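Local coordinates for protein uronate dehydrogenase (PDB 3RFX) that oxidises uronic acids such as galacturonate and glucuronate with NAD as hydride acceptor, probably releasing the aldarolactones, at residues N112-L124 against D248-D260. The protein carries 1 engineered substitution. Sequence-based numbering, arbitrary orientation.
Sequences NHTIGYYPQTERL and DALVRFQGGTFVD
Q120 and Q254 reach into each other's loops on similar torsions: each CG lies beside its own backbone N (chi1 -63° and -64°), and each chain then runs extended, delivering its terminal amide to the backbone of the other loop. Q120 NE2 splits its two hydrogens between L250 O at 2.8 Å and F253 O at 2.9 Å. The bond to F253 O is nearly straight and lies close to the amide plane, yet it meets that carbonyl from above its plane; G256 N, closing the F253-G256 type I turn, binds the same oxygen from the other face. A water donates to Q120 OE1. Going the other way, Q254 NE2 gives a hydrogen bond to P119 O (3.0 Å) and W214 NE1 gives one to Q254 OE1; these two bonds set which way round the buried amide sits. The methyls L124 CD1 and I115 CD1 pack beside OE1.

The backbones also meet directly: Q254 N bonds to Y118 O and, one residue on, G255 N to G116 O, while Q120 N to R252 O flanks the single bridge of P119 with F253. These are loop contacts on the C-terminal side of a Rossmann-type parallel sheet, joining the segment that follows strand 105-111 to a late loop beyond helix 234-238. G116 and G255 touch backbone to backbone, CA atoms 3.6 Å apart, with no side chain between them.

Next to the glycines, H113 and F258 stack face to face, centroids 3.6 Å apart and planes 12° from parallel. N112 OD1 sits over the other face of the imidazole, G255 O lies at its edge, and D133 OD2 hydrogen-bonds ND1. Farther along, V259 CG1 makes a CH-pi contact over Y117, whose ring forms an offset edge-to-face pair with F253. K153 of a neighbouring subunit hydrogen-bonds V259 O beside this cluster.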
ATOM      1  N   ASN A 112     -12.774  13.514  16.530  1.00 13.77           N
ATOM      2  CA  ASN A 112     -12.722  13.571  15.073  1.00 13.42           C
ATOM      3  C   ASN A 112     -12.048  14.855  14.598  1.00 14.85           C
ATOM      4  O   ASN A 112     -11.566  14.932  13.468  1.00 14.12           O
ATOM      5  CB  ASN A 112     -14.135  13.472  14.473  1.00 13.85           C
ATOM      6  CG  ASN A 112     -14.991  14.697  14.791  1.00 17.14           C
ATOM      7  OD1 ASN A 112     -14.949  15.696  14.076  1.00 16.83           O
ATOM      8  ND2 ASN A 112     -15.750  14.627  15.876  1.00 14.29           N
ATOM      9  N   HIS A 113     -12.013  15.879  15.450  1.00 13.18           N
ATOM     10  CA  HIS A 113     -11.426  17.149  15.027  1.00 12.76           C
ATOM     11  C   HIS A 113      -9.919  17.092  14.780  1.00 12.57           C
ATOM     12  O   HIS A 113      -9.347  18.015  14.201  1.00 13.47           O
ATOM     13  CB  HIS A 113     -11.851  18.286  15.958  1.00 13.69           C
ATOM     14  CG  HIS A 113     -13.331  18.491  15.951  1.00 15.73           C
ATOM     15  ND1 HIS A 113     -14.008  18.913  14.826  1.00 14.92           N
ATOM     16  CD2 HIS A 113     -14.272  18.265  16.897  1.00 17.95           C
ATOM     17  CE1 HIS A 113     -15.303  18.960  15.087  1.00 15.65           C
ATOM     18  NE2 HIS A 113     -15.489  18.577  16.338  1.00 17.15           N
ATOM     19  N   THR A 114      -9.288  15.991  15.180  1.00 11.32           N
ATOM     20  CA  THR A 114      -7.891  15.750  14.820  1.00 10.83           C
ATOM     21  C   THR A 114      -7.706  15.537  13.313  1.00 10.92           C
ATOM     22  O   THR A 114      -6.598  15.664  12.797  1.00 13.07           O
ATOM     23  CB  THR A 114      -7.333  14.498  15.528  1.00 12.65           C
ATOM     24  OG1 THR A 114      -8.148  13.365  15.198  1.00 14.60           O
ATOM     25  CG2 THR A 114      -7.331  14.691  17.051  1.00 13.37           C
ATOM     26  N   ILE A 115      -8.790  15.177  12.626  1.00 11.82           N
ATOM     27  CA  ILE A 115      -8.744  14.891  11.194  1.00 11.59           C
ATOM     28  C   ILE A 115      -9.840  15.666  10.458  1.00 13.62           C
ATOM     29  O   ILE A 115     -10.263  15.294   9.360  1.00 12.18           O
ATOM     30  CB  ILE A 115      -8.822  13.354  10.908  1.00 11.02           C
ATOM     31  CG1 ILE A 115      -9.976  12.674  11.668  1.00 14.03           C
ATOM     32  CG2 ILE A 115      -7.496  12.684  11.354  1.00 13.09           C
ATOM     33  CD1 ILE A 115     -11.390  12.860  11.068  1.00 13.03           C
ATOM     34  N   GLY A 116     -10.283  16.761  11.067  1.00 10.51           N
ATOM     35  CA  GLY A 116     -11.434  17.492  10.562  1.00 10.58           C
ATOM     36  C   GLY A 116     -11.345  18.037   9.146  1.00 12.86           C
ATOM     37  O   GLY A 116     -12.382  18.234   8.504  1.00 12.87           O
ATOM     38  N   TYR A 117     -10.141  18.303   8.647  1.00 11.08           N
ATOM     39  CA  TYR A 117     -10.014  18.848   7.285  1.00 11.00           C
ATOM     40  C   TYR A 117     -10.077  17.824   6.147  1.00 15.12           C
ATOM     41  O   TYR A 117     -10.070  18.211   4.974  1.00 11.69           O
ATOM     42  CB  TYR A 117      -8.772  19.749   7.130  1.00 12.41           C
ATOM     43  CG  TYR A 117      -9.058  21.209   7.450  1.00 13.93           C
ATOM     44  CD1 TYR A 117      -9.746  22.019   6.544  1.00 13.29           C
ATOM     45  CD2 TYR A 117      -8.666  21.768   8.659  1.00 13.14           C
ATOM     46  CE1 TYR A 117     -10.021  23.356   6.834  1.00 13.26           C
ATOM     47  CE2 TYR A 117      -8.928  23.112   8.957  1.00 14.96           C
ATOM     48  CZ  TYR A 117      -9.609  23.893   8.041  1.00 14.87           C
ATOM     49  OH  TYR A 117      -9.886  25.215   8.335  1.00 14.92           O
ATOM     50  N   TYR A 118     -10.140  16.530   6.461  1.00 13.87           N
ATOM     51  CA  TYR A 118     -10.337  15.535   5.398  1.00 12.66           C
ATOM     52  C   TYR A 118     -11.742  15.670   4.824  1.00 13.49           C
ATOM     53  O   TYR A 118     -12.684  15.956   5.560  1.00 12.15           O
ATOM     54  CB  TYR A 118     -10.139  14.104   5.912  1.00 11.71           C
ATOM     55  CG  TYR A 118      -8.686  13.712   6.094  1.00 12.76           C
ATOM     56  CD1 TYR A 118      -7.927  13.268   5.015  1.00 16.44           C
ATOM     57  CD2 TYR A 118      -8.080  13.778   7.348  1.00 11.90           C
ATOM     58  CE1 TYR A 118      -6.596  12.905   5.170  1.00 15.44           C
ATOM     59  CE2 TYR A 118      -6.744  13.407   7.517  1.00 13.29           C
ATOM     60  CZ  TYR A 118      -6.012  12.978   6.424  1.00 14.28           C
ATOM     61  OH  TYR A 118      -4.694  12.609   6.579  1.00 14.65           O
ATOM     62  N   PRO A 119     -11.890  15.454   3.506  1.00 12.69           N
ATOM     63  CA  PRO A 119     -13.209  15.467   2.858  1.00 15.03           C
ATOM     64  C   PRO A 119     -14.024  14.282   3.349  1.00 15.09           C
ATOM     65  O   PRO A 119     -13.448  13.246   3.683  1.00 12.90           O
ATOM     66  CB  PRO A 119     -12.894  15.260   1.370  1.00 17.87           C
ATOM     67  CG  PRO A 119     -11.415  15.365   1.235  1.00 21.82           C
ATOM     68  CD  PRO A 119     -10.800  15.117   2.574  1.00 16.50           C
ATOM     69  N   GLN A 120     -15.341  14.420   3.370  1.00 13.28           N
ATOM     70  CA  GLN A 120     -16.210  13.338   3.825  1.00 13.17           C
ATOM     71  C   GLN A 120     -16.206  12.151   2.869  1.00 14.71           C
ATOM     72  O   GLN A 120     -16.638  11.061   3.233  1.00 14.56           O
ATOM     73  CB  GLN A 120     -17.639  13.857   4.045  1.00 13.93           C
ATOM     74  CG  GLN A 120     -17.695  14.909   5.139  1.00 12.74           C
ATOM     75  CD  GLN A 120     -19.105  15.309   5.521  1.00 13.68           C
ATOM     76  OE1 GLN A 120     -20.096  14.820   4.956  1.00 13.94           O
ATOM     77  NE2 GLN A 120     -19.205  16.211   6.489  1.00 11.54           N
ATOM     78  N   THR A 121     -15.702  12.362   1.654  1.00 11.33           N
ATOM     79  CA  THR A 121     -15.679  11.309   0.643  1.00 11.76           C
ATOM     80  C   THR A 121     -14.507  10.340   0.821  1.00 16.82           C
ATOM     81  O   THR A 121     -14.420   9.326   0.130  1.00 14.12           O
ATOM     82  CB  THR A 121     -15.606  11.912  -0.767  1.00 15.24           C
ATOM     83  OG1 THR A 121     -14.516  12.840  -0.822  1.00 15.19           O
ATOM     84  CG2 THR A 121     -16.900  12.663  -1.087  1.00 14.49           C
ATOM     85  N   GLU A 122     -13.600  10.658   1.737  1.00 12.67           N
ATOM     86  CA  GLU A 122     -12.395   9.850   1.910  1.00 12.77           C
ATOM     87  C   GLU A 122     -12.506   8.933   3.135  1.00 13.38           C
ATOM     88  O   GLU A 122     -12.765   9.400   4.238  1.00 12.43           O
ATOM     89  CB  GLU A 122     -11.170  10.759   2.034  1.00 15.99           C
ATOM     90  CG  GLU A 122      -9.854   9.986   2.127  1.00 20.21           C
ATOM     91  CD  GLU A 122      -8.628  10.888   2.065  1.00 28.92           C
ATOM     92  OE1 GLU A 122      -8.783  12.115   1.854  1.00 25.45           O
ATOM     93  OE2 GLU A 122      -7.506  10.361   2.225  1.00 31.54           O
ATOM     94  N   ARG A 123     -12.324   7.631   2.936  1.00 12.57           N
ATOM     95  CA  ARG A 123     -12.362   6.664   4.043  1.00 13.94           C
ATOM     96  C   ARG A 123     -11.001   6.634   4.736  1.00 12.99           C
ATOM     97  O   ARG A 123      -9.973   6.573   4.064  1.00 13.27           O
ATOM     98  CB  ARG A 123     -12.728   5.275   3.512  1.00 13.90           C
ATOM     99  CG  ARG A 123     -12.781   4.169   4.565  1.00 12.49           C
ATOM    100  CD  ARG A 123     -13.375   2.878   3.969  1.00 15.78           C
ATOM    101  NE  ARG A 123     -13.422   1.776   4.938  1.00 15.02           N
ATOM    102  CZ  ARG A 123     -14.343   1.654   5.890  1.00 20.48           C
ATOM    103  NH1 ARG A 123     -15.299   2.571   6.023  1.00 16.10           N
ATOM    104  NH2 ARG A 123     -14.307   0.616   6.723  1.00 22.41           N
ATOM    105  N   LEU A 124     -10.993   6.686   6.069  1.00 11.84           N
ATOM    106  CA  LEU A 124      -9.753   6.857   6.822  1.00 13.32           C
ATOM    107  C   LEU A 124      -9.431   5.651   7.691  1.00 15.09           C
ATOM    108  O   LEU A 124     -10.277   5.186   8.450  1.00 13.27           O
ATOM    109  CB  LEU A 124      -9.827   8.094   7.733  1.00 12.69           C
ATOM    110  CG  LEU A 124     -10.223   9.442   7.125  1.00 13.54           C
ATOM    111  CD1 LEU A 124     -10.121  10.556   8.188  1.00 12.95           C
ATOM    112  CD2 LEU A 124      -9.348   9.761   5.923  1.00 14.05           C
ATOM    113  N   ASP A 248     -22.025  23.564   2.130  1.00 15.89           N
ATOM    114  CA  ASP A 248     -21.940  23.646   3.585  1.00 16.11           C
ATOM    115  C   ASP A 248     -20.811  22.754   4.113  1.00 15.82           C
ATOM    116  O   ASP A 248     -20.684  21.597   3.712  1.00 13.89           O
ATOM    117  CB  ASP A 248     -23.257  23.184   4.219  1.00 17.60           C
ATOM    118  CG  ASP A 248     -24.384  24.185   4.046  1.00 33.03           C
ATOM    119  OD1 ASP A 248     -24.110  25.341   3.644  1.00 34.95           O
ATOM    120  OD2 ASP A 248     -25.555  23.810   4.325  1.00 39.33           O
ATOM    121  N   ALA A 249     -19.991  23.295   5.010  1.00 18.67           N
ATOM    122  CA  ALA A 249     -18.929  22.507   5.635  1.00 16.19           C
ATOM    123  C   ALA A 249     -19.495  21.248   6.291  1.00 14.13           C
ATOM    124  O   ALA A 249     -18.824  20.211   6.360  1.00 15.97           O
ATOM    125  CB  ALA A 249     -18.171  23.351   6.665  1.00 17.54           C
ATOM    126  N   LEU A 250     -20.734  21.348   6.768  1.00 13.85           N
ATOM    127  CA  LEU A 250     -21.440  20.220   7.371  1.00 17.43           C
ATOM    128  C   LEU A 250     -21.434  18.948   6.516  1.00 17.03           C
ATOM    129  O   LEU A 250     -21.466  17.840   7.056  1.00 17.07           O
ATOM    130  CB  LEU A 250     -22.897  20.587   7.679  1.00 17.00           C
ATOM    131  CG  LEU A 250     -23.750  19.455   8.273  1.00 19.67           C
ATOM    132  CD1 LEU A 250     -23.408  19.226   9.741  1.00 18.34           C
ATOM    133  CD2 LEU A 250     -25.240  19.750   8.111  1.00 25.78           C
ATOM    134  N   VAL A 251     -21.417  19.102   5.193  1.00 13.63           N
ATOM    135  CA  VAL A 251     -21.350  17.942   4.311  1.00 14.05           C
ATOM    136  C   VAL A 251     -20.081  17.873   3.451  1.00 16.03           C
ATOM    137  O   VAL A 251     -19.996  17.049   2.544  1.00 18.39           O
ATOM    138  CB  VAL A 251     -22.585  17.851   3.406  1.00 15.92           C
ATOM    139  CG1 VAL A 251     -23.851  17.612   4.258  1.00 16.94           C
ATOM    140  CG2 VAL A 251     -22.722  19.123   2.555  1.00 16.18           C
ATOM    141  N   ARG A 252     -19.098  18.724   3.729  1.00 12.86           N
ATOM    142  CA  ARG A 252     -17.870  18.732   2.930  1.00 13.63           C
ATOM    143  C   ARG A 252     -16.639  18.230   3.683  1.00 15.33           C
ATOM    144  O   ARG A 252     -15.745  17.621   3.086  1.00 16.15           O
ATOM    145  CB  ARG A 252     -17.591  20.133   2.385  1.00 13.12           C
ATOM    146  CG  ARG A 252     -18.524  20.528   1.231  1.00 17.34           C
ATOM    147  CD  ARG A 252     -18.330  21.994   0.874  1.00 24.54           C
ATOM    148  NE  ARG A 252     -16.925  22.302   0.594  1.00 31.26           N
ATOM    149  CZ  ARG A 252     -16.426  23.533   0.488  1.00 29.48           C
ATOM    150  NH1 ARG A 252     -17.212  24.594   0.629  1.00 37.27           N
ATOM    151  NH2 ARG A 252     -15.138  23.701   0.241  1.00 34.50           N
ATOM    152  N   PHE A 253     -16.604  18.497   4.983  1.00 12.80           N
ATOM    153  CA  PHE A 253     -15.431  18.206   5.804  1.00 12.59           C
ATOM    154  C   PHE A 253     -15.791  17.325   6.975  1.00 13.14           C
ATOM    155  O   PHE A 253     -16.860  17.473   7.573  1.00 12.78           O
ATOM    156  CB  PHE A 253     -14.786  19.499   6.303  1.00 11.28           C
ATOM    157  CG  PHE A 253     -14.266  20.368   5.200  1.00 15.38           C
ATOM    158  CD1 PHE A 253     -13.030  20.119   4.630  1.00 13.32           C
ATOM    159  CD2 PHE A 253     -15.028  21.421   4.714  1.00 18.01           C
ATOM    160  CE1 PHE A 253     -12.544  20.917   3.606  1.00 21.15           C
ATOM    161  CE2 PHE A 253     -14.550  22.220   3.693  1.00 19.65           C
ATOM    162  CZ  PHE A 253     -13.311  21.965   3.135  1.00 22.85           C
ATOM    163  N   GLN A 254     -14.894  16.405   7.318  1.00 10.98           N
ATOM    164  CA  GLN A 254     -15.189  15.474   8.403  1.00 12.08           C
ATOM    165  C   GLN A 254     -15.388  16.174   9.754  1.00 11.12           C
ATOM    166  O   GLN A 254     -16.169  15.710  10.591  1.00 12.87           O
ATOM    167  CB  GLN A 254     -14.128  14.365   8.458  1.00 10.50           C
ATOM    168  CG  GLN A 254     -14.171  13.537   7.173  1.00 12.53           C
ATOM    169  CD  GLN A 254     -13.475  12.199   7.289  1.00 13.56           C
ATOM    170  OE1 GLN A 254     -13.255  11.700   8.392  1.00 10.89           O
ATOM    171  NE2 GLN A 254     -13.143  11.603   6.146  1.00 12.26           N
ATOM    172  N   GLY A 255     -14.720  17.308   9.934  1.00 11.57           N
ATOM    173  CA  GLY A 255     -14.890  18.130  11.122  1.00 11.89           C
ATOM    174  C   GLY A 255     -16.115  19.035  11.072  1.00 16.08           C
ATOM    175  O   GLY A 255     -16.400  19.768  12.025  1.00 14.59           O
ATOM    176  N   GLY A 256     -16.862  18.981   9.975  1.00 13.71           N
ATOM    177  CA  GLY A 256     -18.059  19.803   9.855  1.00 13.37           C
ATOM    178  C   GLY A 256     -17.752  21.287   9.969  1.00 14.14           C
ATOM    179  O   GLY A 256     -16.721  21.749   9.480  1.00 13.69           O
ATOM    180  N   THR A 257     -18.637  22.042  10.620  1.00 13.65           N
ATOM    181  CA  THR A 257     -18.464  23.498  10.693  1.00 17.58           C
ATOM    182  C   THR A 257     -17.224  23.971  11.474  1.00 16.75           C
ATOM    183  O   THR A 257     -16.878  25.149  11.426  1.00 15.44           O
ATOM    184  CB  THR A 257     -19.731  24.208  11.229  1.00 20.89           C
ATOM    185  OG1 THR A 257     -19.997  23.774  12.564  1.00 22.18           O
ATOM    186  CG2 THR A 257     -20.933  23.879  10.347  1.00 23.04           C
ATOM    187  N   PHE A 258     -16.531  23.066  12.168  1.00 16.55           N
ATOM    188  CA  PHE A 258     -15.291  23.468  12.851  1.00 14.57           C
ATOM    189  C   PHE A 258     -14.269  24.064  11.892  1.00 13.58           C
ATOM    190  O   PHE A 258     -13.470  24.914  12.295  1.00 15.58           O
ATOM    191  CB  PHE A 258     -14.647  22.305  13.641  1.00 16.21           C
ATOM    192  CG  PHE A 258     -15.149  22.163  15.065  1.00 16.42           C
ATOM    193  CD1 PHE A 258     -14.254  22.027  16.119  1.00 15.83           C
ATOM    194  CD2 PHE A 258     -16.508  22.145  15.345  1.00 19.95           C
ATOM    195  CE1 PHE A 258     -14.704  21.879  17.426  1.00 18.93           C
ATOM    196  CE2 PHE A 258     -16.965  22.002  16.650  1.00 23.09           C
ATOM    197  CZ  PHE A 258     -16.059  21.868  17.694  1.00 20.93           C
ATOM    198  N   VAL A 259     -14.253  23.626  10.632  1.00 11.59           N
ATOM    199  CA  VAL A 259     -13.303  24.219   9.692  1.00 11.95           C
ATOM    200  C   VAL A 259     -13.569  25.722   9.487  1.00 15.06           C
ATOM    201  O   VAL A 259     -12.654  26.488   9.153  1.00 14.14           O
ATOM    202  CB  VAL A 259     -13.282  23.511   8.318  1.00 14.88           C
ATOM    203  CG1 VAL A 259     -12.971  22.021   8.480  1.00 13.29           C
ATOM    204  CG2 VAL A 259     -14.614  23.724   7.576  1.00 14.89           C
ATOM    205  N   ASP A 260     -14.820  26.132   9.688  1.00 16.40           N
ATOM    206  CA  ASP A 260     -15.223  27.530   9.509  1.00 17.16           C
ATOM    207  C   ASP A 260     -14.855  28.416  10.714  1.00 19.81           C
ATOM    208  O   ASP A 260     -14.915  29.652  10.620  1.00 18.05           O
ATOM    209  CB  ASP A 260     -16.736  27.627   9.272  1.00 16.05           C
ATOM    210  CG  ASP A 260     -17.178  26.992   7.963  1.00 18.57           C
ATOM    211  OD1 ASP A 260     -16.382  26.943   7.011  1.00 18.48           O
ATOM    212  OD2 ASP A 260     -18.343  26.556   7.886  1.00 20.23           O
TER
HETATM  213  O   HOH W   1     -22.507  14.676   6.113  1.00 26.37           O
HETATM  214  O   HOH W   2     -16.957  15.749   1.179  1.00 26.90           O